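Local coordinates for protein serine protease inhibitor (Schistosoma haematobium, PDB 3STO) that has the serpin fold and, judging by its family, probably inhibits serine-type endopeptidases, at residues S18-T23 with Q389-I394; F22-L27 with N274-L279; D196-P201 with S351-T356; L293-F298 with L346-S351; V316-P321 with L335-F340. All blocks are in the same frame, centred on the assembly; numbering follows the deposited sequence.

Contact 1: S18-T23 with Q389-I394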
# COMPACT_ATOMS: atom_id res chain seq x y z
N SER A 18 11.80 9.74 8.22
CA SER A 18 12.34 8.42 7.95
C SER A 18 11.41 7.60 7.07
O SER A 18 11.84 6.96 6.11
CB SER A 18 12.55 7.69 9.28
OG SER A 18 13.55 8.34 10.03
N HIS A 19 10.13 7.65 7.42
CA HIS A 19 9.14 6.82 6.78
C HIS A 19 8.91 7.32 5.34
O HIS A 19 8.50 6.54 4.47
CB HIS A 19 7.86 6.76 7.63
CG HIS A 19 7.09 8.04 7.64
ND1 HIS A 19 7.47 9.13 8.41
CD2 HIS A 19 5.99 8.42 6.96
CE1 HIS A 19 6.61 10.12 8.21
NE2 HIS A 19 5.70 9.71 7.34
N LYS A 20 9.22 8.59 5.07
CA LYS A 20 9.11 9.10 3.71
C LYS A 20 10.34 8.73 2.90
O LYS A 20 10.25 8.51 1.68
CB LYS A 20 8.87 10.62 3.67
CG LYS A 20 7.48 11.05 4.10
CD LYS A 20 7.20 12.52 3.71
CE LYS A 20 5.84 12.96 4.23
NZ LYS A 20 5.26 14.16 3.52
N ALA A 21 11.50 8.70 3.56
CA ALA A 21 12.75 8.23 2.96
C ALA A 21 12.64 6.76 2.55
O ALA A 21 12.97 6.39 1.42
CB ALA A 21 13.88 8.39 3.94
N PHE A 22 12.17 5.94 3.48
CA PHE A 22 11.89 4.55 3.17
C PHE A 22 10.95 4.47 1.96
O PHE A 22 11.24 3.82 0.97
CB PHE A 22 11.22 3.86 4.37
CG PHE A 22 10.81 2.45 4.07
CD1 PHE A 22 11.75 1.42 4.02
CD2 PHE A 22 9.48 2.15 3.76
CE1 PHE A 22 11.38 0.13 3.70
CE2 PHE A 22 9.09 0.86 3.43
CZ PHE A 22 10.04 -0.17 3.42
N THR A 23 9.82 5.15 2.07
CA THR A 23 8.79 5.12 1.04
C THR A 23 9.34 5.40 -0.36
O THR A 23 9.04 4.68 -1.28
CB THR A 23 7.63 6.07 1.38
OG1 THR A 23 6.91 5.52 2.50
CG2 THR A 23 6.72 6.14 0.22
N GLN A 389 -3.00 14.39 6.02
CA GLN A 389 -2.30 14.69 7.24
C GLN A 389 -0.82 14.28 7.13
O GLN A 389 0.09 15.10 7.33
CB GLN A 389 -3.01 14.03 8.40
CG GLN A 389 -2.43 14.37 9.74
CD GLN A 389 -3.20 13.71 10.81
OE1 GLN A 389 -4.45 13.81 10.84
NE2 GLN A 389 -2.50 12.95 11.67
N LEU A 390 -0.58 13.03 6.75
CA LEU A 390 0.78 12.57 6.51
C LEU A 390 1.40 13.19 5.26
O LEU A 390 2.59 13.06 5.04
CB LEU A 390 0.81 11.06 6.40
CG LEU A 390 0.23 10.30 7.59
CD1 LEU A 390 0.36 8.80 7.33
CD2 LEU A 390 0.92 10.67 8.88
N THR A 391 0.58 13.88 4.45
CA THR A 391 0.97 14.37 3.12
C THR A 391 1.76 13.35 2.28
O THR A 391 2.82 13.66 1.72
CB THR A 391 1.71 15.73 3.16
OG1 THR A 391 2.87 15.62 3.97
CG2 THR A 391 0.80 16.80 3.74
N MSE A 392 1.22 12.15 2.17
CA MSE A 392 1.86 11.14 1.36
C MSE A 392 0.82 10.14 0.90
O MSE A 392 -0.26 10.05 1.45
CB MSE A 392 2.94 10.43 2.15
CG MSE A 392 2.37 9.46 3.17
SE MSE A 392 3.71 8.73 4.45
CE MSE A 392 5.05 8.10 3.14
N PRO A 393 1.15 9.39 -0.15
CA PRO A 393 0.19 8.35 -0.53
C PRO A 393 0.33 7.13 0.36
O PRO A 393 1.43 6.68 0.70
CB PRO A 393 0.59 8.02 -1.97
CG PRO A 393 2.09 8.29 -1.99
CD PRO A 393 2.28 9.50 -1.09
N ILE A 394 -0.80 6.60 0.76
CA ILE A 394 -0.76 5.34 1.47
C ILE A 394 -1.08 4.17 0.54
O ILE A 394 -0.91 3.02 0.92
CB ILE A 394 -1.67 5.36 2.70
CG1 ILE A 394 -3.11 5.60 2.29
CG2 ILE A 394 -1.19 6.43 3.72
CD1 ILE A 394 -4.05 5.23 3.40
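The ammonium group of K20 reaches the turn at L390 and T391, where it meets three oxygens. K20 NZ donates to T391 OG1 at 2.8 Å and to T391 O at 3.1 Å. In the bond to T391 O, NZ stands above the carbonyl plane, 57° out of it. A third bond, to L390 O, is weak. The K20 chain is extended beyond CG, and this carries NZ from the helix to the turn. T391 OG1 is itself tied back to L390 O, a bond inside the turn that orients the hydroxyl.

Selenomethionine M392 lies beside the lysine, its CE near K20 CG. Its SE sits at the edge of the H19 ring, 3.4 Å from H19 CD2. The chain bends at the last torsion (chi3 -52°), which turns CE toward T23. The two side chains meet tip to tip, M392 CE 3.2 Å from T23 OG1. That hydroxyl donates to H19 O, one turn back.

T391 and M392 both face D387 in a G1 beta bulge, where the hairpin of strands 381-387 and 392-399 turns over. Helix 18-30, the first of the serpin fold, packs on this hairpin. Helix 43-55 touches H19 and T23 from L47 and P43.

Contact 2: F22-L27 with N274-L279; sequences FTHAYL and NGNKVL
The H24 imidazole meets the loop with one face and with its edge. G275 O lies over that face, 3.2 Å above the plane and offset toward the rim. At the edge, in the plane, are N274 O and N276 OD1. The ring and the N276 amide plane are 80° apart, and the two side chains cross at about a right angle.

H24 NE2 donates to N276 OD1 at 3.1 Å. The bond is nearly straight (170°). It lies in the ring plane and uses a lone pair of the amide oxygen. G275 O is 3.3 Å from the same H24 NE2, but the angle is too poor for a hydrogen bond. CG of H24 is anti to the backbone N (chi1 -172°), and the ring lies against the loop. Further along, L27 CB rests against N274 O at 3.6 Å.

The loop follows helix 269-273, and G275 is the first residue to leave helical angles, with positive phi. Its backbone lies close to the H24 ring. N274 OD1 accepts from N276 N at 2.8 Å, an Asx turn. E271 OE1 accepts from N276 ND2 and OE2 from N274 ND2.

The bond from H24 NE2 requires a proton on that nitrogen. The bond from N276 ND2 to E271 is consistent with OD1 being the end that faces the histidine. The contact is thus polar and directional, at the surface of the fold.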
# COMPACT_ATOMS: atom_id res chain seq x y z
N PHE A 22 12.17 5.94 3.48
CA PHE A 22 11.89 4.55 3.17
C PHE A 22 10.95 4.47 1.96
O PHE A 22 11.24 3.82 0.97
CB PHE A 22 11.22 3.86 4.37
CG PHE A 22 10.81 2.45 4.07
CD1 PHE A 22 11.75 1.42 4.02
CD2 PHE A 22 9.48 2.15 3.76
CE1 PHE A 22 11.38 0.13 3.70
CE2 PHE A 22 9.09 0.86 3.43
CZ PHE A 22 10.04 -0.17 3.42
N THR A 23 9.82 5.15 2.07
CA THR A 23 8.79 5.12 1.04
C THR A 23 9.34 5.40 -0.36
O THR A 23 9.04 4.68 -1.28
CB THR A 23 7.63 6.07 1.38
OG1 THR A 23 6.91 5.52 2.50
CG2 THR A 23 6.72 6.14 0.22
N HIS A 24 10.19 6.41 -0.47
CA HIS A 24 10.82 6.74 -1.74
C HIS A 24 11.74 5.63 -2.26
O HIS A 24 11.68 5.27 -3.43
CB HIS A 24 11.58 8.08 -1.65
CG HIS A 24 12.11 8.56 -2.97
ND1 HIS A 24 13.09 9.53 -3.08
CD2 HIS A 24 11.77 8.21 -4.24
CE1 HIS A 24 13.33 9.76 -4.36
NE2 HIS A 24 12.56 8.97 -5.08
N ALA A 25 12.57 5.08 -1.38
CA ALA A 25 13.52 4.04 -1.75
C ALA A 25 12.75 2.83 -2.20
O ALA A 25 13.09 2.16 -3.20
CB ALA A 25 14.43 3.67 -0.57
N TYR A 26 11.71 2.52 -1.45
CA TYR A 26 10.91 1.37 -1.79
C TYR A 26 10.20 1.56 -3.16
O TYR A 26 10.11 0.63 -3.96
CB TYR A 26 9.92 1.09 -0.67
CG TYR A 26 8.83 0.16 -1.09
CD1 TYR A 26 9.07 -1.20 -1.22
CD2 TYR A 26 7.54 0.65 -1.39
CE1 TYR A 26 8.07 -2.09 -1.62
CE2 TYR A 26 6.52 -0.21 -1.78
CZ TYR A 26 6.80 -1.59 -1.89
OH TYR A 26 5.83 -2.49 -2.26
N LEU A 27 9.71 2.76 -3.44
CA LEU A 27 8.92 2.96 -4.66
C LEU A 27 9.79 3.06 -5.92
O LEU A 27 9.43 2.48 -6.92
CB LEU A 27 7.97 4.17 -4.53
CG LEU A 27 6.73 4.01 -3.64
CD1 LEU A 27 6.06 5.35 -3.44
CD2 LEU A 27 5.74 3.03 -4.21
N ASN A 274 6.85 6.50 -8.90
CA ASN A 274 8.10 6.03 -8.34
C ASN A 274 8.66 6.94 -7.24
O ASN A 274 9.66 6.61 -6.60
CB ASN A 274 9.15 5.74 -9.44
CG ASN A 274 9.64 7.00 -10.13
OD1 ASN A 274 9.63 8.09 -9.58
ND2 ASN A 274 10.09 6.84 -11.37
N GLY A 275 8.02 8.09 -7.01
CA GLY A 275 8.41 9.00 -5.95
C GLY A 275 9.52 10.00 -6.28
O GLY A 275 9.88 10.81 -5.44
N ASN A 276 10.06 9.98 -7.50
CA ASN A 276 11.05 10.98 -7.89
C ASN A 276 10.45 12.37 -7.88
O ASN A 276 11.16 13.36 -7.69
CB ASN A 276 11.64 10.67 -9.27
CG ASN A 276 12.52 9.43 -9.27
OD1 ASN A 276 12.87 8.90 -8.20
ND2 ASN A 276 12.86 8.93 -10.45
N LYS A 277 9.15 12.45 -8.14
CA LYS A 277 8.42 13.69 -8.00
C LYS A 277 7.56 13.55 -6.76
O LYS A 277 7.04 12.47 -6.49
CB LYS A 277 7.55 13.92 -9.21
CG LYS A 277 8.19 14.66 -10.38
CD LYS A 277 7.24 14.52 -11.62
CE LYS A 277 7.44 15.60 -12.66
NZ LYS A 277 8.62 15.39 -13.51
N VAL A 278 7.43 14.63 -6.00
CA VAL A 278 6.79 14.58 -4.68
C VAL A 278 5.30 14.92 -4.79
O VAL A 278 4.96 16.06 -5.09
CB VAL A 278 7.49 15.52 -3.68
CG1 VAL A 278 6.83 15.47 -2.32
CG2 VAL A 278 8.94 15.14 -3.56
N LEU A 279 4.45 13.93 -4.54
CA LEU A 279 3.02 14.05 -4.78
C LEU A 279 2.41 15.24 -4.05
O LEU A 279 1.62 16.00 -4.64
CB LEU A 279 2.28 12.75 -4.39
CG LEU A 279 0.75 12.66 -4.69
CD1 LEU A 279 0.36 12.97 -6.16
CD2 LEU A 279 0.19 11.30 -4.29

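Contact 3: D196-P201 with S351-T356; sequences DFWQSP and SGIEAT
F197 and W198 both place CG anti to the carbonyl carbon (chi1 -71° and -61°), yet their rings meet different parts of 351-356. By analogy with other serpins, 351-356 is probably the start of the reactive centre loop. Its strand 352-353 forms a short antiparallel ladder with the end of strand 186-197 of the central sheet. D196 and I353 form the hydrogen-bonded pair. I353 N donates to D196 O at 3.0 Å, and D196 N to I353 O at 3.2 Å. F197 and G352 are the non-hydrogen-bonded pair, with their CA atoms only 4.1 Å apart. Beyond the ladder W198 N binds S351 O at 2.9 Å.

The CA of G352 packs over one face of the W198 indole, 3.5 Å from the centroid of the five-membered ring, a CH-pi contact. The W198 and I353 side chains cross at about a right angle, CH2 nearest CG1. N349 O, just before the segment, accepts from W198 NE1.

The F197 ring lies by A355, with CD1 3.9 Å from A355 CB. The D196 carboxylate turns elsewhere, to T105 and N250. At the edge of the F197 ring T356 O lies in the ring plane, 3.6 Å from F197 CE1.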
# COMPACT_ATOMS: atom_id res chain seq x y z
N ASP A 196 -13.87 3.40 2.39
CA ASP A 196 -14.72 4.53 2.67
C ASP A 196 -15.63 4.89 1.48
O ASP A 196 -15.33 4.59 0.35
CB ASP A 196 -13.88 5.74 3.09
CG ASP A 196 -14.69 6.78 3.90
OD1 ASP A 196 -15.88 6.50 4.21
OD2 ASP A 196 -14.15 7.87 4.20
N PHE A 197 -16.75 5.54 1.78
CA PHE A 197 -17.63 6.14 0.78
C PHE A 197 -16.99 7.40 0.23
O PHE A 197 -16.15 8.02 0.91
CB PHE A 197 -18.97 6.53 1.44
CG PHE A 197 -19.82 5.35 1.81
CD1 PHE A 197 -20.04 4.32 0.91
CD2 PHE A 197 -20.38 5.26 3.06
CE1 PHE A 197 -20.81 3.22 1.25
CE2 PHE A 197 -21.16 4.17 3.41
CZ PHE A 197 -21.37 3.15 2.50
N TRP A 198 -17.36 7.75 -1.00
CA TRP A 198 -17.06 9.07 -1.56
C TRP A 198 -17.76 10.10 -0.71
O TRP A 198 -18.86 9.88 -0.23
CB TRP A 198 -17.57 9.23 -3.00
CG TRP A 198 -16.98 8.27 -3.96
CD1 TRP A 198 -17.62 7.25 -4.61
CD2 TRP A 198 -15.60 8.20 -4.37
NE1 TRP A 198 -16.73 6.56 -5.40
CE2 TRP A 198 -15.48 7.12 -5.27
CE3 TRP A 198 -14.45 8.95 -4.04
CZ2 TRP A 198 -14.27 6.77 -5.87
CZ3 TRP A 198 -13.24 8.60 -4.63
CH2 TRP A 198 -13.16 7.52 -5.55
N GLN A 199 -17.10 11.23 -0.54
CA GLN A 199 -17.76 12.40 -0.01
C GLN A 199 -18.96 12.76 -0.94
O GLN A 199 -20.05 13.08 -0.46
CB GLN A 199 -16.75 13.55 0.14
CG GLN A 199 -17.24 14.72 0.96
CD GLN A 199 -18.30 15.54 0.20
OE1 GLN A 199 -18.17 15.77 -1.00
NE2 GLN A 199 -19.34 15.96 0.89
N SER A 200 -18.75 12.65 -2.25
CA SER A 200 -19.82 12.80 -3.25
C SER A 200 -19.89 11.64 -4.29
O SER A 200 -19.18 11.63 -5.29
CB SER A 200 -19.68 14.13 -3.97
OG SER A 200 -20.62 14.18 -4.99
N PRO A 201 -20.76 10.66 -4.04
CA PRO A 201 -20.81 9.41 -4.80
C PRO A 201 -21.36 9.61 -6.19
O PRO A 201 -22.07 10.58 -6.42
CB PRO A 201 -21.79 8.54 -3.98
CG PRO A 201 -22.05 9.30 -2.75
CD PRO A 201 -21.85 10.72 -3.06
N SER A 351 -20.23 3.95 -5.01
CA SER A 351 -20.33 4.22 -3.58
C SER A 351 -19.02 4.71 -2.99
O SER A 351 -19.02 5.58 -2.11
CB SER A 351 -20.78 2.98 -2.81
OG SER A 351 -22.04 2.53 -3.25
N GLY A 352 -17.90 4.14 -3.45
CA GLY A 352 -16.61 4.55 -2.91
C GLY A 352 -15.52 3.56 -3.23
O GLY A 352 -15.48 3.01 -4.32
N ILE A 353 -14.61 3.37 -2.27
CA ILE A 353 -13.47 2.47 -2.39
C ILE A 353 -13.68 1.33 -1.42
O ILE A 353 -13.97 1.56 -0.26
CB ILE A 353 -12.16 3.22 -2.09
CG1 ILE A 353 -11.95 4.29 -3.16
CG2 ILE A 353 -10.96 2.27 -2.04
CD1 ILE A 353 -10.78 5.20 -2.85
N GLU A 354 -13.53 0.10 -1.89
CA GLU A 354 -13.92 -1.09 -1.12
C GLU A 354 -15.27 -0.90 -0.43
O GLU A 354 -15.51 -1.44 0.66
CB GLU A 354 -12.86 -1.48 -0.08
CG GLU A 354 -11.67 -2.24 -0.64
CD GLU A 354 -10.67 -1.36 -1.37
OE1 GLU A 354 -10.89 -1.08 -2.56
OE2 GLU A 354 -9.64 -0.95 -0.77
N ALA A 355 -16.16 -0.15 -1.08
CA ALA A 355 -17.47 0.15 -0.51
C ALA A 355 -18.56 -0.78 -1.05
O ALA A 355 -18.31 -1.58 -1.95
CB ALA A 355 -17.84 1.61 -0.78
N THR A 356 -19.76 -0.66 -0.49
CA THR A 356 -20.92 -1.43 -0.96
C THR A 356 -22.20 -0.61 -0.74
O THR A 356 -22.33 0.06 0.28
CB THR A 356 -21.04 -2.79 -0.19
OG1 THR A 356 -19.76 -3.46 -0.18
CG2 THR A 356 -22.07 -3.71 -0.83

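Contact 4: L293-F298 with L346-S351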
# COMPACT_ATOMS: atom_id res chain seq x y z
N LEU A 293 -16.20 14.56 -14.90
CA LEU A 293 -15.32 13.46 -14.57
C LEU A 293 -15.88 12.15 -15.09
O LEU A 293 -17.01 11.79 -14.79
CB LEU A 293 -15.15 13.36 -13.04
CG LEU A 293 -14.48 12.12 -12.43
CD1 LEU A 293 -13.07 11.96 -12.94
CD2 LEU A 293 -14.48 12.18 -10.88
N ARG A 294 -15.09 11.42 -15.87
CA ARG A 294 -15.46 10.04 -16.17
C ARG A 294 -14.39 9.12 -15.69
O ARG A 294 -13.20 9.35 -15.93
CB ARG A 294 -15.66 9.83 -17.66
CG ARG A 294 -16.57 10.84 -18.31
CD ARG A 294 -17.06 10.30 -19.61
NE ARG A 294 -17.73 11.32 -20.38
CZ ARG A 294 -17.47 11.54 -21.65
NH1 ARG A 294 -16.57 10.80 -22.28
NH2 ARG A 294 -18.13 12.49 -22.30
N LEU A 295 -14.81 8.04 -15.07
CA LEU A 295 -13.91 7.20 -14.34
C LEU A 295 -14.45 5.78 -14.42
O LEU A 295 -15.58 5.52 -14.04
CB LEU A 295 -13.81 7.69 -12.86
CG LEU A 295 -12.88 6.96 -11.89
CD1 LEU A 295 -11.41 7.10 -12.34
CD2 LEU A 295 -13.03 7.42 -10.41
N PRO A 296 -13.61 4.85 -14.88
CA PRO A 296 -13.98 3.42 -14.89
C PRO A 296 -14.24 2.87 -13.46
O PRO A 296 -13.58 3.23 -12.49
CB PRO A 296 -12.73 2.75 -15.50
CG PRO A 296 -11.93 3.85 -16.09
CD PRO A 296 -12.21 5.06 -15.32
N LYS A 297 -15.22 1.98 -13.35
CA LYS A 297 -15.33 1.20 -12.14
C LYS A 297 -14.45 -0.04 -12.35
O LYS A 297 -14.45 -0.64 -13.41
CB LYS A 297 -16.77 0.85 -11.82
CG LYS A 297 -17.35 -0.19 -12.67
CD LYS A 297 -18.85 -0.28 -12.41
CE LYS A 297 -19.16 -0.36 -10.93
NZ LYS A 297 -20.61 -0.73 -10.70
N PHE A 298 -13.66 -0.38 -11.34
CA PHE A 298 -12.74 -1.51 -11.46
C PHE A 298 -12.34 -2.04 -10.11
O PHE A 298 -12.54 -1.41 -9.05
CB PHE A 298 -11.48 -1.11 -12.24
CG PHE A 298 -10.67 -0.03 -11.58
CD1 PHE A 298 -11.00 1.31 -11.74
CD2 PHE A 298 -9.59 -0.35 -10.78
CE1 PHE A 298 -10.25 2.30 -11.12
CE2 PHE A 298 -8.83 0.65 -10.14
CZ PHE A 298 -9.17 1.97 -10.31
N LEU A 346 -7.85 -3.04 -4.65
CA LEU A 346 -8.38 -1.71 -4.94
C LEU A 346 -9.67 -1.90 -5.70
O LEU A 346 -9.66 -2.22 -6.89
CB LEU A 346 -7.39 -0.89 -5.79
CG LEU A 346 -7.75 0.56 -6.17
CD1 LEU A 346 -7.98 1.46 -4.95
CD2 LEU A 346 -6.67 1.19 -7.06
N LYS A 347 -10.79 -1.73 -5.01
CA LYS A 347 -12.11 -1.82 -5.63
C LYS A 347 -12.81 -0.44 -5.69
O LYS A 347 -13.16 0.15 -4.66
CB LYS A 347 -12.96 -2.84 -4.88
CG LYS A 347 -14.41 -2.81 -5.20
CD LYS A 347 -15.15 -3.80 -4.33
CE LYS A 347 -16.66 -3.66 -4.48
NZ LYS A 347 -17.39 -4.22 -3.30
N LEU A 348 -13.00 0.08 -6.90
CA LEU A 348 -13.68 1.37 -7.06
C LEU A 348 -15.07 1.18 -7.68
O LEU A 348 -15.23 0.45 -8.64
CB LEU A 348 -12.85 2.26 -7.98
CG LEU A 348 -12.51 3.70 -7.65
CD1 LEU A 348 -11.36 3.73 -6.69
CD2 LEU A 348 -12.09 4.37 -8.96
N ASN A 349 -16.07 1.84 -7.11
CA ASN A 349 -17.40 1.80 -7.66
C ASN A 349 -18.07 3.12 -7.32
O ASN A 349 -17.40 4.04 -6.85
CB ASN A 349 -18.19 0.56 -7.17
CG ASN A 349 -18.45 0.59 -5.66
OD1 ASN A 349 -18.39 1.64 -5.04
ND2 ASN A 349 -18.77 -0.56 -5.08
N GLU A 350 -19.39 3.22 -7.57
CA GLU A 350 -20.15 4.46 -7.38
C GLU A 350 -20.27 4.90 -5.93
O GLU A 350 -20.44 6.07 -5.66
CB GLU A 350 -21.56 4.33 -7.98
CG GLU A 350 -21.61 4.22 -9.48
CD GLU A 350 -21.51 2.78 -9.99
OE1 GLU A 350 -21.22 1.85 -9.18
OE2 GLU A 350 -21.72 2.58 -11.21
N SER A 351 -20.23 3.95 -5.01
CA SER A 351 -20.33 4.22 -3.58
C SER A 351 -19.02 4.71 -2.99
O SER A 351 -19.02 5.58 -2.11
CB SER A 351 -20.78 2.98 -2.81
OG SER A 351 -22.04 2.53 -3.25
O HOH W 1 -23.19 0.44 -12.10
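F298 O takes the shortest bond of this contact, from L348 N at 2.7 Å. The bond is close to straight (166°). The return bond, F298 N to L348 O, is longer at 3.2 Å and more bent. K347 CA also approaches F298 O, in a CA-H...O contact.

L348 and F298 lie side by side and point the same way. L348 CB is over one face of the F298 ring, toward the rim, and L348 CD2 reaches F298 CE1 at 3.5 Å. The same methyl, L348 CD2, meets L295 CD2 at 3.5 Å. L346 CD2 comes to the edge of the F298 ring, near its plane.

This is where strands 287-305 and 339-348 of the central sheet of the serpin fold (sheet A), antiparallel neighbours, meet near the end of 339-348. M395 and A397 of strand 392-399 touch L346, and V399 touches F298.

K297 and E350 add a charged pair. K297 NZ forms a salt bridge with E350 OE1 at 3.1 Å, on the syn lone pair of that oxygen. The K297 chain bends at chi3 (-49°), turning CE toward E350. One water joins the two groups again, accepting from K297 NZ and donating to E350 OE2 at 2.7 Å. T207 OG1 is a further partner of E350 OE2.

Contact 5: V316-P321 with L335-F340; sequences VDLFDP and LYVNEF
Y336 and P321 meet ring to ring. The proline ring crosses the phenol obliquely and sets CG over one face, toward the rim. P321 CG is 3.7 Å from the centroid of the Y336 ring, only 18° off the ring normal, a CH-pi contact. N338 OD1 lies over the opposite face at 4.2 Å above the plane. Y336 CG sits between the backbone N and the carbonyl carbon (chi1 68°), which places it on the side of P321. L318 O is near the ring edge; its closest side-chain atom is Y336 CB, at 3.5 Å.

V337 turns to the other two side chains. It lies side by side with F319, both pointing the same way, and V337 CG1 is 3.8 Å from F319 CE1. V337 O is at the edge of the F319 ring, in its plane, while L318 CB sits over the centre of one face. L318 crosses V337 obliquely, with CD2 3.6 Å from V337 CG2.

Segment 316-321 holds a short 3-10 turn after helix 307-312. Segment 335-340 leads into strand 339-348 of the serpin fold. One backbone bond joins them: V337 N donates to L318 O at 3.0 Å, with an angle of 175°. A water lies 2.9 Å from both F319 O and V337 O.

F319 CZ reaches the F340 ring at CD2. L50 of helix 43-55 touches both L318 and F340, and V307 of helix 307-312 touches both F319 and F340.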
# COMPACT_ATOMS: atom_id res chain seq x y z
N VAL A 316 18.97 -7.62 3.95
CA VAL A 316 19.59 -8.80 3.38
C VAL A 316 19.64 -9.97 4.37
O VAL A 316 19.09 -11.05 4.08
CB VAL A 316 21.02 -8.46 2.84
CG1 VAL A 316 21.73 -9.70 2.36
CG2 VAL A 316 20.91 -7.41 1.71
N ASP A 317 20.27 -9.75 5.53
CA ASP A 317 20.47 -10.86 6.49
C ASP A 317 19.18 -11.54 6.89
O ASP A 317 19.20 -12.73 7.15
CB ASP A 317 21.16 -10.40 7.76
CG ASP A 317 22.60 -10.01 7.53
OD1 ASP A 317 23.03 -9.93 6.34
OD2 ASP A 317 23.28 -9.79 8.56
N LEU A 318 18.09 -10.78 6.97
CA LEU A 318 16.78 -11.33 7.33
C LEU A 318 16.42 -12.55 6.45
O LEU A 318 15.70 -13.45 6.88
CB LEU A 318 15.71 -10.26 7.11
CG LEU A 318 14.59 -9.92 8.08
CD1 LEU A 318 13.43 -9.36 7.30
CD2 LEU A 318 14.14 -11.08 8.96
N PHE A 319 16.90 -12.54 5.21
CA PHE A 319 16.41 -13.49 4.21
C PHE A 319 17.37 -14.63 3.95
O PHE A 319 17.21 -15.40 3.02
CB PHE A 319 16.06 -12.76 2.90
CG PHE A 319 15.08 -11.62 3.10
CD1 PHE A 319 13.80 -11.88 3.58
CD2 PHE A 319 15.46 -10.32 2.84
CE1 PHE A 319 12.91 -10.85 3.78
CE2 PHE A 319 14.58 -9.26 3.03
CZ PHE A 319 13.30 -9.52 3.51
N ASP A 320 18.35 -14.76 4.83
CA ASP A 320 19.46 -15.67 4.61
C ASP A 320 19.71 -16.57 5.83
O ASP A 320 20.00 -16.08 6.92
CB ASP A 320 20.70 -14.86 4.25
CG ASP A 320 21.94 -15.71 4.09
OD1 ASP A 320 21.82 -16.95 4.06
OD2 ASP A 320 23.04 -15.12 4.00
N PRO A 321 19.58 -17.88 5.63
CA PRO A 321 19.78 -18.93 6.64
C PRO A 321 21.08 -18.78 7.43
O PRO A 321 21.08 -19.05 8.62
CB PRO A 321 19.86 -20.20 5.79
CG PRO A 321 19.10 -19.88 4.57
CD PRO A 321 19.29 -18.42 4.30
N LEU A 335 16.36 -19.73 11.95
CA LEU A 335 15.13 -19.02 11.63
C LEU A 335 15.46 -17.85 10.72
O LEU A 335 16.28 -16.99 11.08
CB LEU A 335 14.42 -18.48 12.87
CG LEU A 335 13.07 -17.82 12.54
CD1 LEU A 335 12.08 -18.81 11.96
CD2 LEU A 335 12.50 -17.15 13.75
N TYR A 336 14.85 -17.83 9.55
CA TYR A 336 14.95 -16.68 8.67
C TYR A 336 13.65 -16.55 7.88
O TYR A 336 12.80 -17.46 7.91
CB TYR A 336 16.12 -16.81 7.70
CG TYR A 336 15.90 -17.91 6.70
CD1 TYR A 336 16.02 -19.25 7.07
CD2 TYR A 336 15.56 -17.61 5.37
CE1 TYR A 336 15.84 -20.26 6.15
CE2 TYR A 336 15.37 -18.61 4.44
CZ TYR A 336 15.51 -19.93 4.84
OH TYR A 336 15.32 -20.93 3.91
N VAL A 337 13.49 -15.44 7.18
CA VAL A 337 12.25 -15.21 6.47
C VAL A 337 12.33 -15.79 5.06
O VAL A 337 13.21 -15.42 4.29
CB VAL A 337 11.90 -13.71 6.44
CG1 VAL A 337 10.74 -13.44 5.45
CG2 VAL A 337 11.54 -13.25 7.85
N ASN A 338 11.43 -16.72 4.73
CA ASN A 338 11.42 -17.29 3.38
C ASN A 338 10.70 -16.37 2.40
O ASN A 338 11.21 -16.09 1.31
CB ASN A 338 10.73 -18.65 3.37
CG ASN A 338 11.47 -19.70 4.14
OD1 ASN A 338 11.30 -19.83 5.37
ND2 ASN A 338 12.31 -20.46 3.44
N GLU A 339 9.52 -15.89 2.79
CA GLU A 339 8.70 -15.04 1.91
C GLU A 339 8.13 -13.84 2.66
O GLU A 339 7.77 -13.91 3.84
CB GLU A 339 7.56 -15.83 1.28
CG GLU A 339 7.95 -17.20 0.77
CD GLU A 339 6.76 -17.99 0.22
OE1 GLU A 339 5.90 -17.39 -0.46
OE2 GLU A 339 6.69 -19.22 0.48
N PHE A 340 8.05 -12.72 1.96
CA PHE A 340 7.56 -11.50 2.51
C PHE A 340 6.61 -10.99 1.41
O PHE A 340 7.03 -10.55 0.34
CB PHE A 340 8.73 -10.57 2.80
CG PHE A 340 8.37 -9.28 3.51
CD1 PHE A 340 7.15 -8.68 3.32
CD2 PHE A 340 9.26 -8.68 4.37
CE1 PHE A 340 6.83 -7.49 3.96
CE2 PHE A 340 8.94 -7.48 5.02
CZ PHE A 340 7.72 -6.89 4.79
O HOH W 2 14.65 -16.18 1.85

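Overall arrangement
Contact 4 is buried, contact 2 is at the surface, and contacts 1, 3 and 5 are partly buried. Contacts 1 and 2 share F22 and T23 on helix 18-30 and touch where P393 packs on L279. In both a polar side chain reaches from the helix to a turn or loop; contact 1 adds the M392 packing. Contacts 3 and 4 share S351, sit about 9 Å apart between centres and are joined by W198 and N349. Contact 3 has a backbone ladder; contact 4 rests more on apolar side chains and a salt bridge. Contact 5 uses the other end of strand 339-348, about 38 Å from contact 4 between centres. Only one direct backbone bond crosses it; rings, aliphatic groups and a water add to it.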